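Local coordinates for protein ATP-dependent 6-phosphofructokinase subunit beta (PDB 3O8O) that catalyses the ATP-dependent phosphorylation of fructose 6-phosphate to fructose 1,6-bisphosphate, the first committing step of glycolysis, as one of the subunits of an allosteric enzyme, at residues L302-E316 with L325-P337. Residues are numbered along the deposited sequence; the frame is centred on the assembly and turned at random.
Sequences LATLQGLEAVNAVLE and LIAVNENKIVRKP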
ATOM      1  N   LEU B 302      -2.450  32.127 -20.569  1.00 46.27           N
ATOM      2  CA  LEU B 302      -2.628  33.552 -20.791  1.00 47.11           C
ATOM      3  C   LEU B 302      -3.838  33.783 -21.678  1.00 47.84           C
ATOM      4  O   LEU B 302      -4.739  34.533 -21.341  1.00 47.98           O
ATOM      5  CB  LEU B 302      -1.390  34.162 -21.459  1.00 56.11           C
ATOM      6  CG  LEU B 302      -1.561  35.624 -21.891  1.00 55.88           C
ATOM      7  CD1 LEU B 302      -1.902  36.494 -20.684  1.00 56.01           C
ATOM      8  CD2 LEU B 302      -0.299  36.094 -22.540  1.00 55.97           C
ATOM      9  N   ALA B 303      -3.853  33.124 -22.822  1.00 62.78           N
ATOM     10  CA  ALA B 303      -4.952  33.267 -23.758  1.00 64.96           C
ATOM     11  C   ALA B 303      -6.282  32.804 -23.169  1.00 66.64           C
ATOM     12  O   ALA B 303      -7.341  33.292 -23.546  1.00 68.01           O
ATOM     13  CB  ALA B 303      -4.642  32.493 -25.023  1.00 40.72           C
ATOM     14  N   THR B 304      -6.240  31.854 -22.247  1.00 66.06           N
ATOM     15  CA  THR B 304      -7.470  31.392 -21.652  1.00 66.90           C
ATOM     16  C   THR B 304      -8.059  32.444 -20.733  1.00 67.47           C
ATOM     17  O   THR B 304      -9.266  32.666 -20.754  1.00 67.62           O
ATOM     18  CB  THR B 304      -7.259  30.105 -20.865  1.00 70.26           C
ATOM     19  OG1 THR B 304      -6.912  29.057 -21.781  1.00 69.91           O
ATOM     20  CG2 THR B 304      -8.534  29.727 -20.094  1.00 69.94           C
ATOM     21  N   LEU B 305      -7.222  33.093 -19.926  1.00 63.25           N
ATOM     22  CA  LEU B 305      -7.730  34.121 -19.018  1.00 63.75           C
ATOM     23  C   LEU B 305      -8.132  35.401 -19.743  1.00 64.78           C
ATOM     24  O   LEU B 305      -9.143  36.011 -19.428  1.00 65.40           O
ATOM     25  CB  LEU B 305      -6.697  34.475 -17.958  1.00 40.67           C
ATOM     26  CG  LEU B 305      -6.275  33.376 -16.997  1.00 39.77           C
ATOM     27  CD1 LEU B 305      -5.281  33.988 -16.025  1.00 38.80           C
ATOM     28  CD2 LEU B 305      -7.460  32.808 -16.253  1.00 38.92           C
ATOM     29  N   GLN B 306      -7.332  35.818 -20.708  1.00 62.56           N
ATOM     30  CA  GLN B 306      -7.646  37.017 -21.445  1.00 63.03           C
ATOM     31  C   GLN B 306      -8.961  36.854 -22.177  1.00 64.22           C
ATOM     32  O   GLN B 306      -9.817  37.738 -22.143  1.00 64.25           O
ATOM     33  CB  GLN B 306      -6.518  37.339 -22.415  1.00 57.02           C
ATOM     34  CG  GLN B 306      -5.302  37.882 -21.691  1.00 57.31           C
ATOM     35  CD  GLN B 306      -4.292  38.465 -22.629  1.00 58.01           C
ATOM     36  OE1 GLN B 306      -3.344  39.111 -22.206  1.00 58.62           O
ATOM     37  NE2 GLN B 306      -4.483  38.242 -23.918  1.00 58.15           N
ATOM     38  N   GLY B 307      -9.124  35.721 -22.842  1.00 62.44           N
ATOM     39  CA  GLY B 307     -10.368  35.473 -23.537  1.00 63.43           C
ATOM     40  C   GLY B 307     -11.534  35.646 -22.577  1.00 64.11           C
ATOM     41  O   GLY B 307     -12.503  36.319 -22.898  1.00 64.79           O
ATOM     42  N   LEU B 308     -11.444  35.057 -21.389  1.00 63.05           N
ATOM     43  CA  LEU B 308     -12.528  35.177 -20.433  1.00 63.62           C
ATOM     44  C   LEU B 308     -12.819  36.636 -20.190  1.00 63.62           C
ATOM     45  O   LEU B 308     -13.971  37.062 -20.264  1.00 63.62           O
ATOM     46  CB  LEU B 308     -12.166  34.498 -19.113  1.00 54.79           C
ATOM     47  CG  LEU B 308     -13.067  34.841 -17.922  1.00 54.91           C
ATOM     48  CD1 LEU B 308     -14.566  34.733 -18.320  1.00 54.64           C
ATOM     49  CD2 LEU B 308     -12.703  33.915 -16.757  1.00 54.17           C
ATOM     50  N   GLU B 309     -11.767  37.397 -19.901  1.00 81.28           N
ATOM     51  CA  GLU B 309     -11.899  38.819 -19.631  1.00 81.28           C
ATOM     52  C   GLU B 309     -12.447  39.552 -20.853  1.00 81.28           C
ATOM     53  O   GLU B 309     -13.302  40.429 -20.725  1.00 81.28           O
ATOM     54  CB  GLU B 309     -10.551  39.416 -19.226  1.00 81.28           C
ATOM     55  CG  GLU B 309     -10.632  40.875 -18.803  1.00 81.28           C
ATOM     56  CD  GLU B 309     -11.509  41.076 -17.579  1.00 81.28           C
ATOM     57  OE1 GLU B 309     -11.806  42.241 -17.230  1.00 81.28           O
ATOM     58  OE2 GLU B 309     -11.900  40.066 -16.962  1.00 81.28           O
ATOM     59  N   ALA B 310     -11.965  39.194 -22.039  1.00 77.50           N
ATOM     60  CA  ALA B 310     -12.441  39.843 -23.256  1.00 77.50           C
ATOM     61  C   ALA B 310     -13.964  39.760 -23.381  1.00 77.50           C
ATOM     62  O   ALA B 310     -14.595  40.674 -23.893  1.00 77.50           O
ATOM     63  CB  ALA B 310     -11.782  39.229 -24.473  1.00 81.28           C
ATOM     64  N   VAL B 311     -14.560  38.668 -22.923  1.00 81.28           N
ATOM     65  CA  VAL B 311     -16.011  38.566 -22.995  1.00 81.28           C
ATOM     66  C   VAL B 311     -16.604  39.544 -21.980  1.00 81.28           C
ATOM     67  O   VAL B 311     -17.525  40.294 -22.301  1.00 81.28           O
ATOM     68  CB  VAL B 311     -16.512  37.111 -22.709  1.00 66.29           C
ATOM     69  CG1 VAL B 311     -18.026  37.090 -22.450  1.00 65.37           C
ATOM     70  CG2 VAL B 311     -16.209  36.228 -23.909  1.00 65.89           C
ATOM     71  N   ASN B 312     -16.072  39.554 -20.762  1.00 81.28           N
ATOM     72  CA  ASN B 312     -16.580  40.466 -19.748  1.00 81.28           C
ATOM     73  C   ASN B 312     -16.557  41.913 -20.235  1.00 81.28           C
ATOM     74  O   ASN B 312     -17.491  42.669 -19.982  1.00 81.28           O
ATOM     75  CB  ASN B 312     -15.766  40.349 -18.463  1.00 81.28           C
ATOM     76  CG  ASN B 312     -15.993  39.030 -17.756  1.00 81.28           C
ATOM     77  OD1 ASN B 312     -17.083  38.454 -17.822  1.00 81.28           O
ATOM     78  ND2 ASN B 312     -14.970  38.551 -17.058  1.00 81.28           N
ATOM     79  N   ALA B 313     -15.489  42.281 -20.942  1.00 81.28           N
ATOM     80  CA  ALA B 313     -15.318  43.629 -21.478  1.00 81.28           C
ATOM     81  C   ALA B 313     -16.402  44.025 -22.469  1.00 81.28           C
ATOM     82  O   ALA B 313     -17.106  45.016 -22.247  1.00 81.28           O
ATOM     83  CB  ALA B 313     -13.959  43.758 -22.141  1.00 81.28           C
ATOM     84  N   VAL B 314     -16.538  43.277 -23.566  1.00 81.27           N
ATOM     85  CA  VAL B 314     -17.560  43.620 -24.554  1.00 81.27           C
ATOM     86  C   VAL B 314     -18.936  43.562 -23.933  1.00 81.27           C
ATOM     87  O   VAL B 314     -19.833  44.290 -24.364  1.00 81.27           O
ATOM     88  CB  VAL B 314     -17.577  42.685 -25.777  1.00 63.39           C
ATOM     89  CG1 VAL B 314     -16.313  42.825 -26.556  1.00 62.56           C
ATOM     90  CG2 VAL B 314     -17.808  41.243 -25.332  1.00 63.14           C
ATOM     91  N   LEU B 315     -19.109  42.695 -22.935  1.00 72.13           N
ATOM     92  CA  LEU B 315     -20.402  42.577 -22.265  1.00 71.63           C
ATOM     93  C   LEU B 315     -20.746  43.779 -21.393  1.00 71.06           C
ATOM     94  O   LEU B 315     -21.912  43.981 -21.040  1.00 69.46           O
ATOM     95  CB  LEU B 315     -20.484  41.312 -21.417  1.00 59.49           C
ATOM     96  CG  LEU B 315     -20.951  40.058 -22.157  1.00 58.86           C
ATOM     97  CD1 LEU B 315     -21.467  39.066 -21.152  1.00 58.63           C
ATOM     98  CD2 LEU B 315     -22.060  40.387 -23.129  1.00 58.57           C
ATOM     99  N   GLU B 316     -19.746  44.574 -21.025  1.00 81.28           N
ATOM    100  CA  GLU B 316     -20.034  45.760 -20.238  1.00 81.28           C
ATOM    101  C   GLU B 316     -19.600  47.047 -20.941  1.00 81.28           C
ATOM    102  O   GLU B 316     -19.605  48.123 -20.338  1.00 81.28           O
ATOM    103  CB  GLU B 316     -19.429  45.658 -18.829  1.00 81.28           C
ATOM    104  CG  GLU B 316     -18.010  45.136 -18.750  1.00 81.28           C
ATOM    105  CD  GLU B 316     -17.605  44.839 -17.318  1.00 81.28           C
ATOM    106  OE1 GLU B 316     -17.030  45.733 -16.651  1.00 81.28           O
ATOM    107  OE2 GLU B 316     -17.884  43.710 -16.852  1.00 81.28           O
ATOM    108  N   LEU B 325      -9.213  46.470 -24.786  1.00 81.28           N
ATOM    109  CA  LEU B 325      -8.249  45.504 -25.280  1.00 81.28           C
ATOM    110  C   LEU B 325      -7.650  44.859 -24.033  1.00 81.28           C
ATOM    111  O   LEU B 325      -7.294  45.560 -23.079  1.00 81.28           O
ATOM    112  CB  LEU B 325      -7.203  46.253 -26.106  1.00 60.21           C
ATOM    113  CG  LEU B 325      -5.769  45.770 -26.237  1.00 59.82           C
ATOM    114  CD1 LEU B 325      -5.110  46.471 -27.444  1.00 60.07           C
ATOM    115  CD2 LEU B 325      -5.016  46.055 -24.930  1.00 58.95           C
ATOM    116  N   ILE B 326      -7.562  43.532 -24.007  1.00 72.35           N
ATOM    117  CA  ILE B 326      -7.002  42.885 -22.822  1.00 72.72           C
ATOM    118  C   ILE B 326      -5.506  42.636 -22.897  1.00 72.30           C
ATOM    119  O   ILE B 326      -4.990  42.153 -23.910  1.00 71.21           O
ATOM    120  CB  ILE B 326      -7.679  41.551 -22.499  1.00 80.94           C
ATOM    121  CG1 ILE B 326      -9.075  41.776 -21.913  1.00 80.94           C
ATOM    122  CG2 ILE B 326      -6.875  40.835 -21.446  1.00 80.94           C
ATOM    123  CD1 ILE B 326     -10.076  42.335 -22.885  1.00 71.07           C
ATOM    124  N   ALA B 327      -4.812  42.960 -21.807  1.00 77.19           N
ATOM    125  CA  ALA B 327      -3.367  42.778 -21.746  1.00 77.92           C
ATOM    126  C   ALA B 327      -2.887  42.277 -20.385  1.00 77.80           C
ATOM    127  O   ALA B 327      -3.679  41.943 -19.505  1.00 77.67           O
ATOM    128  CB  ALA B 327      -2.673  44.088 -22.087  1.00 81.28           C
ATOM    129  N   VAL B 328      -1.573  42.217 -20.228  1.00 79.02           N
ATOM    130  CA  VAL B 328      -0.986  41.789 -18.969  1.00 79.10           C
ATOM    131  C   VAL B 328       0.084  42.775 -18.522  1.00 78.94           C
ATOM    132  O   VAL B 328       0.945  43.192 -19.321  1.00 77.89           O
ATOM    133  CB  VAL B 328      -0.296  40.418 -19.070  1.00 81.28           C
ATOM    134  CG1 VAL B 328      -0.881  39.479 -18.017  1.00 81.28           C
ATOM    135  CG2 VAL B 328      -0.404  39.863 -20.491  1.00 81.28           C
ATOM    136  N   ASN B 329       0.015  43.145 -17.248  1.00 80.13           N
ATOM    137  CA  ASN B 329       0.989  44.042 -16.650  1.00 80.13           C
ATOM    138  C   ASN B 329       1.336  43.403 -15.323  1.00 80.13           C
ATOM    139  O   ASN B 329       0.443  43.135 -14.515  1.00 80.13           O
ATOM    140  N   GLU B 330       2.624  43.149 -15.098  1.00 81.28           N
ATOM    141  CA  GLU B 330       3.061  42.511 -13.854  1.00 81.28           C
ATOM    142  C   GLU B 330       2.162  41.294 -13.630  1.00 81.28           C
ATOM    143  O   GLU B 330       1.411  41.247 -12.642  1.00 81.28           O
ATOM    144  N   ASN B 331       2.233  40.324 -14.545  1.00 81.28           N
ATOM    145  CA  ASN B 331       1.392  39.132 -14.457  1.00 81.28           C
ATOM    146  C   ASN B 331       0.057  39.419 -13.784  1.00 81.28           C
ATOM    147  O   ASN B 331      -0.252  38.842 -12.733  1.00 81.28           O
ATOM    148  CB  ASN B 331       2.080  38.004 -13.685  1.00 75.83           C
ATOM    149  CG  ASN B 331       2.846  37.068 -14.586  1.00 75.29           C
ATOM    150  OD1 ASN B 331       2.542  36.930 -15.781  1.00 74.25           O
ATOM    151  ND2 ASN B 331       3.838  36.398 -14.014  1.00 75.76           N
ATOM    152  N   LYS B 332      -0.709  40.332 -14.382  1.00 81.21           N
ATOM    153  CA  LYS B 332      -2.035  40.708 -13.902  1.00 81.21           C
ATOM    154  C   LYS B 332      -2.843  41.024 -15.168  1.00 81.21           C
ATOM    155  O   LYS B 332      -2.444  41.865 -15.989  1.00 81.21           O
ATOM    156  CB  LYS B 332      -1.945  41.928 -12.984  1.00 58.96           C
ATOM    157  N   ILE B 333      -3.954  40.314 -15.349  1.00 54.53           N
ATOM    158  CA  ILE B 333      -4.788  40.514 -16.527  1.00 54.68           C
ATOM    159  C   ILE B 333      -5.524  41.850 -16.436  1.00 54.47           C
ATOM    160  O   ILE B 333      -6.305  42.069 -15.524  1.00 54.69           O
ATOM    161  CB  ILE B 333      -5.796  39.336 -16.696  1.00 37.84           C
ATOM    162  CG1 ILE B 333      -5.053  38.082 -17.168  1.00 37.84           C
ATOM    163  CG2 ILE B 333      -6.860  39.679 -17.729  1.00 37.84           C
ATOM    164  CD1 ILE B 333      -4.357  38.227 -18.510  1.00 58.03           C
ATOM    165  N   VAL B 334      -5.279  42.740 -17.389  1.00 80.28           N
ATOM    166  CA  VAL B 334      -5.918  44.050 -17.348  1.00 80.53           C
ATOM    167  C   VAL B 334      -6.429  44.595 -18.680  1.00 81.27           C
ATOM    168  O   VAL B 334      -5.992  44.171 -19.763  1.00 80.53           O
ATOM    169  CB  VAL B 334      -4.957  45.089 -16.767  1.00 49.83           C
ATOM    170  CG1 VAL B 334      -4.581  44.697 -15.352  1.00 49.84           C
ATOM    171  CG2 VAL B 334      -3.710  45.174 -17.646  1.00 49.75           C
ATOM    172  N   ARG B 335      -7.349  45.557 -18.578  1.00 81.28           N
ATOM    173  CA  ARG B 335      -7.940  46.201 -19.747  1.00 81.28           C
ATOM    174  C   ARG B 335      -7.173  47.473 -20.066  1.00 81.28           C
ATOM    175  O   ARG B 335      -6.771  48.205 -19.168  1.00 81.28           O
ATOM    176  CB  ARG B 335      -9.410  46.533 -19.485  1.00 79.81           C
ATOM    177  CG  ARG B 335     -10.268  45.318 -19.169  1.00 79.97           C
ATOM    178  CD  ARG B 335     -11.743  45.670 -19.126  1.00 80.09           C
ATOM    179  NE  ARG B 335     -12.549  44.613 -18.517  1.00 80.22           N
ATOM    180  CZ  ARG B 335     -13.850  44.719 -18.253  1.00 80.98           C
ATOM    181  NH1 ARG B 335     -14.508  45.841 -18.540  1.00 80.50           N
ATOM    182  NH2 ARG B 335     -14.500  43.699 -17.708  1.00 80.98           N
ATOM    183  N   LYS B 336      -6.957  47.716 -21.351  1.00 81.28           N
ATOM    184  CA  LYS B 336      -6.244  48.900 -21.817  1.00 81.28           C
ATOM    185  C   LYS B 336      -7.024  49.523 -22.977  1.00 81.28           C
ATOM    186  O   LYS B 336      -7.749  48.828 -23.687  1.00 81.28           O
ATOM    187  N   PRO B 337      -6.931  50.844 -23.156  1.00 69.38           N
ATOM    188  CA  PRO B 337      -7.679  51.404 -24.283  1.00 69.38           C
ATOM    189  C   PRO B 337      -6.988  51.129 -25.634  1.00 69.38           C
ATOM    190  O   PRO B 337      -5.798  51.452 -25.835  1.00 69.38           O
ATOM    191  CB  PRO B 337      -7.758  52.886 -23.935  1.00 76.93           C
ATOM    192  CG  PRO B 337      -7.844  52.855 -22.447  1.00 76.98           C
ATOM    193  CD  PRO B 337      -6.760  51.858 -22.104  1.00 76.98           C
TER
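L302 opens the contact: its CD1 methyl reaches tip to tip toward V328 CG2, 3.7 Å away, and also meets the CD1 end of I333. With CG anti to the backbone N (chi1 173°), the branch is sent along the flank of the helix toward the two strands. Three residues on, L305 rests its CB on I333 CG1. Q306 fits between the two isoleucines. Its extended chain runs past I326 in the opposite direction and crosses I333, so that CG touches both I326 CG2 and I333 CD1, while OE1 ends beside the CG2 methyl of V328. E309 has two roles. Its CB and CG pack on I326 CG1 and I333 CG2, and the carboxylate beyond them receives R335. The arginine grips it side-on: R335 NE lies 2.8 Å and R335 NH2 3.1 Å from the single atom E309 OE1, both on the same face of the carboxylate. The carboxylate and guanidinium planes are turned 45° apart. A310 takes the I326 CD1 methyl against its CA, 3.5 Å away. A313 lies over one guanidinium face, its CA 3.6 Å above the plane. At the edge of that group E316 adds a weak salt bridge, OE1 to R335 NH1 at 3.2 Å, completing a network of two acids and one arginine. The apolar part thus gives way to charged groups where the outer strand lies. Strand 324-328 pairs with 146-151, whose C148 and T150 also meet this helix, and hairpin partner 333-337 ends the sheet within the chain. The arrangement is a helix packed across an antiparallel hairpin at the margin of a mixed alpha/beta sheet, in what is taken to be the N-terminal catalytic phosphofructokinase domain.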